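Local coordinates for hypothetical protein PH1819 (Pyrococcus horikoshii, PDB 2EEN) that is of unknown function but carries a CYTH domain, as in class IV adenylate cyclases and thiamine triphosphatases, and so possibly acts on a triphosphate compound, at residues E5-A10 with K164-S169; K17-F22 with T110-Y115; K132-E137 with K155-L160. One frame throughout, in Å; residues are numbered along the deposited sequence.

Interaction 1 (E5-A10 with K164-S169); sequences ELKGYA and KFERRS
Gly8 of strand 3-9, an outermost strand of the sheet within this chain, and Phe165 of the loop between helices 146-160 and 170-176 form a single backbone bridge, CA atoms 4.0 Å apart. Glu166 N donates to Lys7 O at 2.8 Å from above the carbonyl plane, whereas Tyr9 N sits nearly along the C=O axis of Lys164, 2.9 Å from Lys164 O. A water lengthens the seam, accepting from Lys7 N and donating to Glu166 O.

The side chains of Tyr9, Glu166 and Arg168 form a polar network beside this bridge. Glu166 places CG anti to its backbone N and bends at chi2 (68°), which brings the carboxylate to the edge of the Tyr9 ring, the two planes 73° apart. Tyr9 OH donates to the anti lone pair of Glu166 OE1 at 2.7 Å. Arg168, bent at chi3, grips the same carboxylate side-on: its NE lies 2.6 Å from Glu166 OE2, and its NH2 bonds OE1, both from above the carboxylate plane. Arg168 N takes the anti lone pair of OE2, so each oxygen accepts twice; four donors fix the rotation of the group and would favour its ionised form. Arg168 NH1 has a further partner in Glu176.

Lys164, its CG in the crowded position between N and C, runs extended across Tyr9 at about a right angle, its CE 3.4 Å from Tyr9 CB. Lys7 bends at chi3 (69°); its NZ reaches an in-plane lone pair of Arg168 O at 3.0 Å, and Lys7 also makes a cation-pi contact with Tyr170.

Strand 131-139 pairs with strand 3-9 through the backbones of Leu6 and Gly8, Phe165 packs on Glu154 and Leu157 of helix 146-160, and Leu173 of helix 170-176 touches Tyr9, Glu166 and Arg168.

Interaction 2 (K17-F22 with T110-Y115); sequences KVRETF and TREKYY
Tyr114, pointing from strand 102-117 toward the end of helix 12-19, takes the largest share of this contact. Its CB lies 3.9 Å from Phe22 CB. The ring is set by chi1 of -68°, with CG anti to the carbonyl carbon, and one face receives Val18: CG1 stands 3.6 Å from the ring centroid and 19° off the normal, a CH-pi contact shifted toward the CG and CD1 side. Val18 CG1 is directed there by lying anti to its own backbone N. At the ring edge, Tyr114 CD2 comes to 3.5 Å from Phe22 O. Farther along, CE2 meets Arg19 CA and CZ meets Arg19 CG, so the outer half of the ring lies against the last residue of the helix. The tip is polar: Tyr114 OH touches Arg19 CG at 3.3 Å and donates to Glu112 OE1 at 2.6 Å, reaching that oxygen nearly along its C-O axis.

Glu112 OE1 accepts a second bond, from Arg19 NE. This salt bridge is long, 3.3 Å between Arg19 NE and Glu112 OE1, though fairly straight at 156°, and it uses the syn lone pair. Arg19 can span the gap because its chain is extended from CG to NE. Phe22 completes the contact with its CB 3.3 Å from Tyr115 O. Its ring leads away from the strand, and Thr21 CG2 lies over the centre of one ring face.

This is helix-on-sheet packing, with the C-terminal turn of helix 12-19 lying on strand 102-117 of the antiparallel sheet. Val18 and Tyr114 both touch Leu124 of the adjoining strand 120-127. Tyr114 also meets the ring of Phe24 in strand 23-36, while Val18 and Phe22 pack on Leu160 of helix 146-160.

Interaction 3 (K132-E137 with K155-L160); sequences KFIEIE and KILREL
This is helix-on-sheet packing within the CYTH fold, in which helix 146-160 lies against one face of the antiparallel sheet of the domain. The axes of strand 132-137 and helix 155-160 approach to 9.5 Å, and their N-to-C directions differ by 148°, so the two run roughly antiparallel.

No hydrogen bond crosses the interface; it is held by apolar side chains. Strand alternation accounts for the selection: Ile134 and Ile136 point toward the helix, whereas Glu135 between them points away, to the side where Arg111 lies at long, weak ion-pair distance. Both isoleucines place CG1 anti to the backbone N; with chi2 also extended, this carries CD1 outward, and both put CG2 in the crowded position between N and C.

Tip-to-tip contact occurs between Ile134 CD1 and Leu157 CD2, 3.6 Å apart. Ile134 CD1 also meets Leu160 CD1 more loosely, at 4.2 Å. Ile136 and Ile156 cross at about a right angle, with Ile136 CD1 3.6 Å from Ile156 CG2, the branch that lies anti to the Ile156 backbone N.

The same face continues beyond the pair: Ile122 of strand 120-127 touches Ile134, Ile136 and Leu160, and Val162 and Phe165 touch Leu157. Leu157 reaches both strand isoleucines through different methyls. CD2 goes to Ile134, while the side chains of Leu157 and Ile136 pass each other in opposite directions, and there the packing is tightest, with Leu157 CD1 only 3.5 Å from Ile136 CG2, inside the usual van der Waals separation.

All three contacts reach one antiparallel sheet, in which strand 3-9 neighbours strand 131-139, strand 120-127 comes next and then strand 102-117. Interactions 1 and 3 are therefore closest, with centres 8 Å apart, and they join directly through the backbone pair Gly8 N and Ile134 O. The centre of interaction 2 lies 10 Å from that of interaction 3 and 16 Å from that of interaction 1. Interactions 2 and 3 meet where Val18 CG2 packs on Ile134 CD1. Along the chain, interaction 1 closes the largest loop, inside which interactions 2 and 3 follow in series. The late helix 146-160 and its trailing loop are thus tied back to the N-terminal strand and helix.

Interaction 1 (E5-A10 with K164-S169)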
loop_
_atom_site.group_PDB
_atom_site.type_symbol
_atom_site.label_atom_id
_atom_site.label_comp_id
_atom_site.label_asym_id
_atom_site.label_seq_id
_atom_site.Cartn_x
_atom_site.Cartn_y
_atom_site.Cartn_z
ATOM N N GLU A 5 -4.055 -23.167 -0.361
ATOM C CA GLU A 5 -4.796 -23.188 0.882
ATOM C C GLU A 5 -6.133 -23.893 0.758
ATOM O O GLU A 5 -6.850 -23.738 -0.237
ATOM C CB GLU A 5 -5.009 -21.760 1.397
ATOM C CG GLU A 5 -5.828 -21.685 2.684
ATOM C CD GLU A 5 -5.754 -20.321 3.355
ATOM O OE1 GLU A 5 -4.696 -20.001 3.941
ATOM O OE2 GLU A 5 -6.749 -19.569 3.292
ATOM N N LEU A 6 -6.440 -24.682 1.777
ATOM C CA LEU A 6 -7.694 -25.411 1.868
ATOM C C LEU A 6 -8.300 -25.090 3.220
ATOM O O LEU A 6 -7.583 -24.879 4.198
ATOM C CB LEU A 6 -7.471 -26.922 1.779
ATOM C CG LEU A 6 -7.030 -27.539 0.459
ATOM C CD1 LEU A 6 -6.964 -29.051 0.631
ATOM C CD2 LEU A 6 -8.011 -27.173 -0.635
ATOM N N LYS A 7 -9.624 -25.059 3.275
ATOM C CA LYS A 7 -10.323 -24.767 4.512
ATOM C C LYS A 7 -11.479 -25.729 4.696
ATOM O O LYS A 7 -12.129 -26.126 3.728
ATOM C CB LYS A 7 -10.850 -23.328 4.493
ATOM C CG LYS A 7 -11.725 -22.965 5.690
ATOM C CD LYS A 7 -11.943 -21.455 5.796
ATOM C CE LYS A 7 -12.818 -20.913 4.676
ATOM N NZ LYS A 7 -12.921 -19.420 4.757
ATOM N N GLY A 8 -11.727 -26.099 5.945
ATOM C CA GLY A 8 -12.824 -26.988 6.255
ATOM C C GLY A 8 -13.523 -26.532 7.517
ATOM O O GLY A 8 -12.960 -25.775 8.309
ATOM N N TYR A 9 -14.767 -26.955 7.699
ATOM C CA TYR A 9 -15.489 -26.598 8.908
ATOM C C TYR A 9 -14.906 -27.472 10.001
ATOM O O TYR A 9 -14.505 -28.608 9.738
ATOM C CB TYR A 9 -16.990 -26.870 8.753
ATOM C CG TYR A 9 -17.678 -25.879 7.852
ATOM C CD1 TYR A 9 -17.536 -25.950 6.467
ATOM C CD2 TYR A 9 -18.430 -24.835 8.385
ATOM C CE1 TYR A 9 -18.121 -25.006 5.634
ATOM C CE2 TYR A 9 -19.017 -23.882 7.560
ATOM C CZ TYR A 9 -18.858 -23.973 6.189
ATOM O OH TYR A 9 -19.417 -23.022 5.367
ATOM N N ALA A 10 -14.845 -26.950 11.219
ATOM C CA ALA A 10 -14.285 -27.707 12.327
ATOM C C ALA A 10 -15.178 -27.722 13.561
ATOM O O ALA A 10 -16.314 -27.240 13.536
ATOM C CB ALA A 10 -12.896 -27.162 12.685
ATOM N N LYS A 164 -16.318 -31.421 5.619
ATOM C CA LYS A 164 -16.861 -30.399 4.744
ATOM C C LYS A 164 -15.872 -29.282 4.470
ATOM O O LYS A 164 -15.508 -28.517 5.361
ATOM C CB LYS A 164 -18.163 -29.842 5.326
ATOM C CG LYS A 164 -18.159 -29.630 6.828
ATOM C CD LYS A 164 -19.557 -29.265 7.317
ATOM C CE LYS A 164 -19.603 -29.092 8.827
ATOM N NZ LYS A 164 -20.986 -28.810 9.302
ATOM N N PHE A 165 -15.436 -29.210 3.222
ATOM C CA PHE A 165 -14.491 -28.200 2.785
ATOM C C PHE A 165 -15.227 -26.959 2.311
ATOM O O PHE A 165 -16.401 -27.022 1.931
ATOM C CB PHE A 165 -13.609 -28.778 1.682
ATOM C CG PHE A 165 -12.604 -29.768 2.188
ATOM C CD1 PHE A 165 -12.932 -31.113 2.307
ATOM C CD2 PHE A 165 -11.351 -29.346 2.614
ATOM C CE1 PHE A 165 -12.025 -32.026 2.849
ATOM C CE2 PHE A 165 -10.437 -30.246 3.155
ATOM C CZ PHE A 165 -10.775 -31.588 3.275
ATOM N N GLU A 166 -14.532 -25.829 2.332
ATOM C CA GLU A 166 -15.152 -24.557 1.943
ATOM C C GLU A 166 -14.171 -23.655 1.179
ATOM O O GLU A 166 -13.123 -23.257 1.670
ATOM C CB GLU A 166 -15.626 -23.844 3.215
ATOM C CG GLU A 166 -16.257 -22.485 2.919
ATOM C CD GLU A 166 -17.562 -22.693 2.181
ATOM O OE1 GLU A 166 -18.510 -23.159 2.778
ATOM O OE2 GLU A 166 -17.628 -22.346 1.006
ATOM N N ARG A 167 -14.530 -23.363 -0.092
ATOM C CA ARG A 167 -13.694 -22.465 -0.884
ATOM C C ARG A 167 -14.093 -21.002 -0.681
ATOM O O ARG A 167 -13.410 -20.072 -1.100
ATOM C CB ARG A 167 -13.891 -22.818 -2.364
ATOM C CG ARG A 167 -13.120 -24.053 -2.822
ATOM C CD ARG A 167 -13.232 -24.259 -4.335
ATOM N NE ARG A 167 -12.660 -23.109 -5.028
ATOM C CZ ARG A 167 -12.915 -22.934 -6.346
ATOM N NH1 ARG A 167 -13.681 -23.785 -7.008
ATOM N NH2 ARG A 167 -12.368 -21.891 -6.980
ATOM N N ARG A 168 -15.285 -20.800 -0.093
ATOM C CA ARG A 168 -15.711 -19.437 0.177
ATOM C C ARG A 168 -14.940 -18.865 1.363
ATOM O O ARG A 168 -14.709 -19.525 2.364
ATOM C CB ARG A 168 -17.207 -19.440 0.508
ATOM C CG ARG A 168 -18.112 -19.554 -0.718
ATOM C CD ARG A 168 -19.587 -19.689 -0.321
ATOM N NE ARG A 168 -19.738 -20.803 0.610
ATOM C CZ ARG A 168 -20.958 -21.071 1.135
ATOM N NH1 ARG A 168 -22.013 -20.339 0.818
ATOM N NH2 ARG A 168 -21.085 -22.102 1.975
ATOM N N SER A 169 -14.543 -17.614 1.204
ATOM C CA SER A 169 -13.801 -16.905 2.228
ATOM C C SER A 169 -14.726 -16.589 3.388
ATOM O O SER A 169 -15.956 -16.607 3.247
ATOM C CB SER A 169 -13.264 -15.599 1.658
ATOM O OG SER A 169 -14.336 -14.779 1.219
HETATM O O HOH W 1 -10.847 -24.797 0.612
#

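Interaction 2 (K17-F22 with T110-Y115)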
loop_
_atom_site.group_PDB
_atom_site.type_symbol
_atom_site.label_atom_id
_atom_site.label_comp_id
_atom_site.label_asym_id
_atom_site.label_seq_id
_atom_site.Cartn_x
_atom_site.Cartn_y
_atom_site.Cartn_z
ATOM N N LYS A 17 -7.788 -32.849 18.227
ATOM C CA LYS A 17 -6.956 -33.807 17.513
ATOM C C LYS A 17 -5.711 -33.110 16.982
ATOM O O LYS A 17 -4.611 -33.659 17.020
ATOM C CB LYS A 17 -7.747 -34.454 16.371
ATOM C CG LYS A 17 -7.045 -35.649 15.739
ATOM C CD LYS A 17 -7.938 -36.484 14.836
ATOM C CE LYS A 17 -7.224 -37.736 14.348
ATOM N NZ LYS A 17 -8.083 -38.438 13.356
ATOM N N VAL A 18 -5.876 -31.884 16.507
ATOM C CA VAL A 18 -4.733 -31.142 16.006
ATOM C C VAL A 18 -3.764 -30.840 17.141
ATOM O O VAL A 18 -2.549 -30.969 16.982
ATOM C CB VAL A 18 -5.177 -29.820 15.354
ATOM C CG1 VAL A 18 -3.995 -28.881 15.211
ATOM C CG2 VAL A 18 -5.790 -30.110 13.994
ATOM N N ARG A 19 -4.299 -30.444 18.292
ATOM C CA ARG A 19 -3.455 -30.111 19.434
ATOM C C ARG A 19 -2.662 -31.314 19.928
ATOM O O ARG A 19 -1.564 -31.162 20.473
ATOM C CB ARG A 19 -4.300 -29.545 20.577
ATOM C CG ARG A 19 -5.056 -28.275 20.227
ATOM C CD ARG A 19 -5.601 -27.602 21.476
ATOM N NE ARG A 19 -6.449 -26.458 21.159
ATOM C CZ ARG A 19 -7.773 -26.514 21.053
ATOM N NH1 ARG A 19 -8.410 -27.663 21.243
ATOM N NH2 ARG A 19 -8.458 -25.422 20.753
ATOM N N GLU A 20 -3.217 -32.504 19.728
ATOM C CA GLU A 20 -2.571 -33.744 20.153
ATOM C C GLU A 20 -1.803 -34.428 19.019
ATOM O O GLU A 20 -1.271 -35.525 19.195
ATOM C CB GLU A 20 -3.623 -34.706 20.713
ATOM C CG GLU A 20 -4.322 -34.206 21.975
ATOM C CD GLU A 20 -3.449 -34.313 23.215
ATOM O OE1 GLU A 20 -2.290 -33.850 23.172
ATOM O OE2 GLU A 20 -3.925 -34.855 24.237
ATOM N N THR A 21 -1.733 -33.787 17.858
ATOM C CA THR A 21 -1.031 -34.381 16.724
ATOM C C THR A 21 0.130 -33.532 16.232
ATOM O O THR A 21 1.138 -34.055 15.752
ATOM C CB THR A 21 -1.976 -34.587 15.524
ATOM O OG1 THR A 21 -3.057 -35.444 15.901
ATOM C CG2 THR A 21 -1.222 -35.201 14.353
ATOM N N PHE A 22 -0.014 -32.220 16.353
ATOM C CA PHE A 22 1.009 -31.322 15.856
ATOM C C PHE A 22 1.573 -30.336 16.852
ATOM O O PHE A 22 0.939 -29.967 17.836
ATOM C CB PHE A 22 0.459 -30.542 14.662
ATOM C CG PHE A 22 -0.040 -31.412 13.551
ATOM C CD1 PHE A 22 0.845 -32.171 12.791
ATOM C CD2 PHE A 22 -1.400 -31.473 13.259
ATOM C CE1 PHE A 22 0.385 -32.979 11.751
ATOM C CE2 PHE A 22 -1.869 -32.273 12.227
ATOM C CZ PHE A 22 -0.976 -33.028 11.470
ATOM N N THR A 110 -9.713 -15.804 15.987
ATOM C CA THR A 110 -8.512 -16.185 16.706
ATOM C C THR A 110 -7.980 -17.309 15.834
ATOM O O THR A 110 -8.752 -18.011 15.178
ATOM C CB THR A 110 -8.787 -16.686 18.141
ATOM O OG1 THR A 110 -9.654 -17.821 18.118
ATOM C CG2 THR A 110 -9.413 -15.578 18.963
ATOM N N ARG A 111 -6.663 -17.454 15.792
ATOM C CA ARG A 111 -6.053 -18.473 14.958
ATOM C C ARG A 111 -4.902 -19.119 15.701
ATOM O O ARG A 111 -3.961 -18.442 16.111
ATOM C CB ARG A 111 -5.595 -17.845 13.640
ATOM C CG ARG A 111 -4.642 -18.705 12.807
ATOM C CD ARG A 111 -4.461 -18.136 11.404
ATOM N NE ARG A 111 -5.645 -18.362 10.572
ATOM C CZ ARG A 111 -5.811 -17.879 9.345
ATOM N NH1 ARG A 111 -4.870 -17.126 8.782
ATOM N NH2 ARG A 111 -6.919 -18.161 8.669
ATOM N N GLU A 112 -4.995 -20.429 15.891
ATOM C CA GLU A 112 -3.932 -21.167 16.561
ATOM C C GLU A 112 -3.195 -21.866 15.430
ATOM O O GLU A 112 -3.795 -22.644 14.694
ATOM C CB GLU A 112 -4.490 -22.201 17.533
ATOM C CG GLU A 112 -5.000 -21.629 18.847
ATOM C CD GLU A 112 -5.621 -22.691 19.740
ATOM O OE1 GLU A 112 -5.116 -23.835 19.755
ATOM O OE2 GLU A 112 -6.610 -22.384 20.439
ATOM N N LYS A 113 -1.902 -21.584 15.294
ATOM C CA LYS A 113 -1.093 -22.170 14.230
ATOM C C LYS A 113 -0.326 -23.391 14.705
ATOM O O LYS A 113 0.244 -23.390 15.797
ATOM C CB LYS A 113 -0.095 -21.145 13.696
ATOM C CG LYS A 113 -0.702 -19.953 12.983
ATOM C CD LYS A 113 0.413 -19.085 12.408
ATOM C CE LYS A 113 -0.121 -17.883 11.653
ATOM N NZ LYS A 113 1.001 -17.055 11.131
ATOM N N TYR A 114 -0.312 -24.418 13.864
ATOM C CA TYR A 114 0.372 -25.670 14.156
ATOM C C TYR A 114 1.288 -26.088 13.024
ATOM O O TYR A 114 0.954 -25.950 11.851
ATOM C CB TYR A 114 -0.653 -26.782 14.406
ATOM C CG TYR A 114 -1.418 -26.573 15.677
ATOM C CD1 TYR A 114 -2.496 -25.684 15.724
ATOM C CD2 TYR A 114 -1.006 -27.180 16.865
ATOM C CE1 TYR A 114 -3.134 -25.401 16.920
ATOM C CE2 TYR A 114 -1.641 -26.897 18.069
ATOM C CZ TYR A 114 -2.702 -26.004 18.086
ATOM O OH TYR A 114 -3.315 -25.690 19.279
ATOM N N TYR A 115 2.460 -26.599 13.388
ATOM C CA TYR A 115 3.433 -27.074 12.414
ATOM C C TYR A 115 3.063 -28.499 11.999
ATOM O O TYR A 115 2.961 -29.380 12.843
ATOM C CB TYR A 115 4.826 -27.086 13.046
ATOM C CG TYR A 115 5.903 -27.654 12.150
ATOM C CD1 TYR A 115 6.598 -26.842 11.259
ATOM C CD2 TYR A 115 6.229 -29.009 12.196
ATOM C CE1 TYR A 115 7.599 -27.365 10.438
ATOM C CE2 TYR A 115 7.227 -29.540 11.374
ATOM C CZ TYR A 115 7.902 -28.712 10.506
ATOM O OH TYR A 115 8.892 -29.235 9.707
#

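Interaction 3 (K132-E137 with K155-L160)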
loop_
_atom_site.group_PDB
_atom_site.type_symbol
_atom_site.label_atom_id
_atom_site.label_comp_id
_atom_site.label_asym_id
_atom_site.label_seq_id
_atom_site.Cartn_x
_atom_site.Cartn_y
_atom_site.Cartn_z
ATOM N N LYS A 132 -16.117 -22.330 14.187
ATOM C CA LYS A 132 -14.824 -22.985 14.018
ATOM C C LYS A 132 -14.510 -23.524 12.626
ATOM O O LYS A 132 -15.342 -24.165 11.981
ATOM C CB LYS A 132 -14.697 -24.139 15.012
ATOM C CG LYS A 132 -14.720 -23.726 16.465
ATOM C CD LYS A 132 -14.618 -24.948 17.368
ATOM C CE LYS A 132 -14.337 -24.558 18.812
ATOM N NZ LYS A 132 -15.360 -23.628 19.357
ATOM N N PHE A 133 -13.286 -23.260 12.183
ATOM C CA PHE A 133 -12.800 -23.732 10.894
ATOM C C PHE A 133 -11.363 -24.182 11.070
ATOM O O PHE A 133 -10.717 -23.876 12.076
ATOM C CB PHE A 133 -12.798 -22.624 9.841
ATOM C CG PHE A 133 -14.160 -22.155 9.448
ATOM C CD1 PHE A 133 -14.897 -21.349 10.304
ATOM C CD2 PHE A 133 -14.701 -22.509 8.220
ATOM C CE1 PHE A 133 -16.164 -20.902 9.945
ATOM C CE2 PHE A 133 -15.974 -22.067 7.846
ATOM C CZ PHE A 133 -16.702 -21.258 8.713
ATOM N N ILE A 134 -10.876 -24.915 10.082
ATOM C CA ILE A 134 -9.501 -25.363 10.089
ATOM C C ILE A 134 -8.953 -25.097 8.698
ATOM O O ILE A 134 -9.592 -25.400 7.686
ATOM C CB ILE A 134 -9.369 -26.862 10.435
ATOM C CG1 ILE A 134 -7.883 -27.246 10.426
ATOM C CG2 ILE A 134 -10.171 -27.713 9.456
ATOM C CD1 ILE A 134 -7.593 -28.601 11.014
ATOM N N GLU A 135 -7.781 -24.483 8.649
ATOM C CA GLU A 135 -7.158 -24.188 7.377
ATOM C C GLU A 135 -5.805 -24.859 7.341
ATOM O O GLU A 135 -5.225 -25.162 8.385
ATOM C CB GLU A 135 -6.994 -22.677 7.186
ATOM C CG GLU A 135 -8.294 -21.959 6.834
ATOM C CD GLU A 135 -8.089 -20.497 6.464
ATOM O OE1 GLU A 135 -7.003 -20.152 5.953
ATOM O OE2 GLU A 135 -9.023 -19.690 6.663
ATOM N N ILE A 136 -5.338 -25.127 6.132
ATOM C CA ILE A 136 -4.028 -25.722 5.931
ATOM C C ILE A 136 -3.436 -25.054 4.700
ATOM O O ILE A 136 -4.148 -24.750 3.734
ATOM C CB ILE A 136 -4.107 -27.258 5.751
ATOM C CG1 ILE A 136 -2.689 -27.842 5.765
ATOM C CG2 ILE A 136 -4.846 -27.611 4.456
ATOM C CD1 ILE A 136 -2.654 -29.352 5.961
ATOM N N GLU A 137 -2.136 -24.798 4.738
ATOM C CA GLU A 137 -1.478 -24.138 3.625
ATOM C C GLU A 137 -0.041 -24.570 3.432
ATOM O O GLU A 137 0.624 -25.024 4.367
ATOM C CB GLU A 137 -1.492 -22.627 3.831
ATOM C CG GLU A 137 -0.898 -22.215 5.169
ATOM C CD GLU A 137 -0.340 -20.808 5.158
ATOM O OE1 GLU A 137 0.777 -20.618 4.630
ATOM O OE2 GLU A 137 -1.014 -19.894 5.674
ATOM N N LYS A 155 -5.682 -34.462 2.043
ATOM C CA LYS A 155 -5.491 -35.725 2.750
ATOM C C LYS A 155 -5.185 -35.494 4.227
ATOM O O LYS A 155 -5.739 -36.162 5.098
ATOM C CB LYS A 155 -4.362 -36.543 2.111
ATOM C CG LYS A 155 -4.087 -37.858 2.830
ATOM C CD LYS A 155 -3.134 -38.742 2.040
ATOM C CE LYS A 155 -3.122 -40.154 2.603
ATOM N NZ LYS A 155 -2.272 -41.072 1.795
ATOM N N ILE A 156 -4.308 -34.536 4.512
ATOM C CA ILE A 156 -3.953 -34.227 5.893
ATOM C C ILE A 156 -5.185 -33.813 6.697
ATOM O O ILE A 156 -5.394 -34.288 7.812
ATOM C CB ILE A 156 -2.894 -33.109 5.949
ATOM C CG1 ILE A 156 -1.571 -33.629 5.381
ATOM C CG2 ILE A 156 -2.701 -32.637 7.379
ATOM C CD1 ILE A 156 -0.543 -32.551 5.154
ATOM N N LEU A 157 -6.006 -32.935 6.130
ATOM C CA LEU A 157 -7.208 -32.493 6.827
ATOM C C LEU A 157 -8.233 -33.609 7.011
ATOM O O LEU A 157 -8.835 -33.731 8.077
ATOM C CB LEU A 157 -7.854 -31.317 6.091
ATOM C CG LEU A 157 -7.058 -30.019 6.219
ATOM C CD1 LEU A 157 -7.845 -28.875 5.609
ATOM C CD2 LEU A 157 -6.767 -29.750 7.691
ATOM N N ARG A 158 -8.425 -34.427 5.983
ATOM C CA ARG A 158 -9.387 -35.515 6.096
ATOM C C ARG A 158 -8.925 -36.524 7.141
ATOM O O ARG A 158 -9.743 -37.122 7.845
ATOM C CB ARG A 158 -9.606 -36.183 4.734
ATOM C CG ARG A 158 -10.507 -35.360 3.823
ATOM C CD ARG A 158 -10.910 -36.101 2.562
ATOM N NE ARG A 158 -12.002 -35.399 1.897
ATOM C CZ ARG A 158 -13.251 -35.361 2.356
ATOM N NH1 ARG A 158 -13.571 -35.992 3.479
ATOM N NH2 ARG A 158 -14.177 -34.670 1.704
ATOM N N GLU A 159 -7.613 -36.693 7.269
ATOM C CA GLU A 159 -7.082 -37.621 8.256
ATOM C C GLU A 159 -7.296 -37.095 9.672
ATOM O O GLU A 159 -7.185 -37.846 10.646
ATOM C CB GLU A 159 -5.596 -37.870 8.011
ATOM C CG GLU A 159 -5.321 -38.671 6.748
ATOM C CD GLU A 159 -5.613 -40.170 6.860
ATOM O OE1 GLU A 159 -6.008 -40.676 7.939
ATOM O OE2 GLU A 159 -5.400 -40.853 5.838
ATOM N N LEU A 160 -7.607 -35.807 9.783
ATOM C CA LEU A 160 -7.859 -35.183 11.078
ATOM C C LEU A 160 -9.345 -35.178 11.414
ATOM O O LEU A 160 -9.736 -34.858 12.535
ATOM C CB LEU A 160 -7.332 -33.753 11.079
ATOM C CG LEU A 160 -5.809 -33.636 11.036
ATOM C CD1 LEU A 160 -5.420 -32.188 10.766
ATOM C CD2 LEU A 160 -5.217 -34.136 12.347
#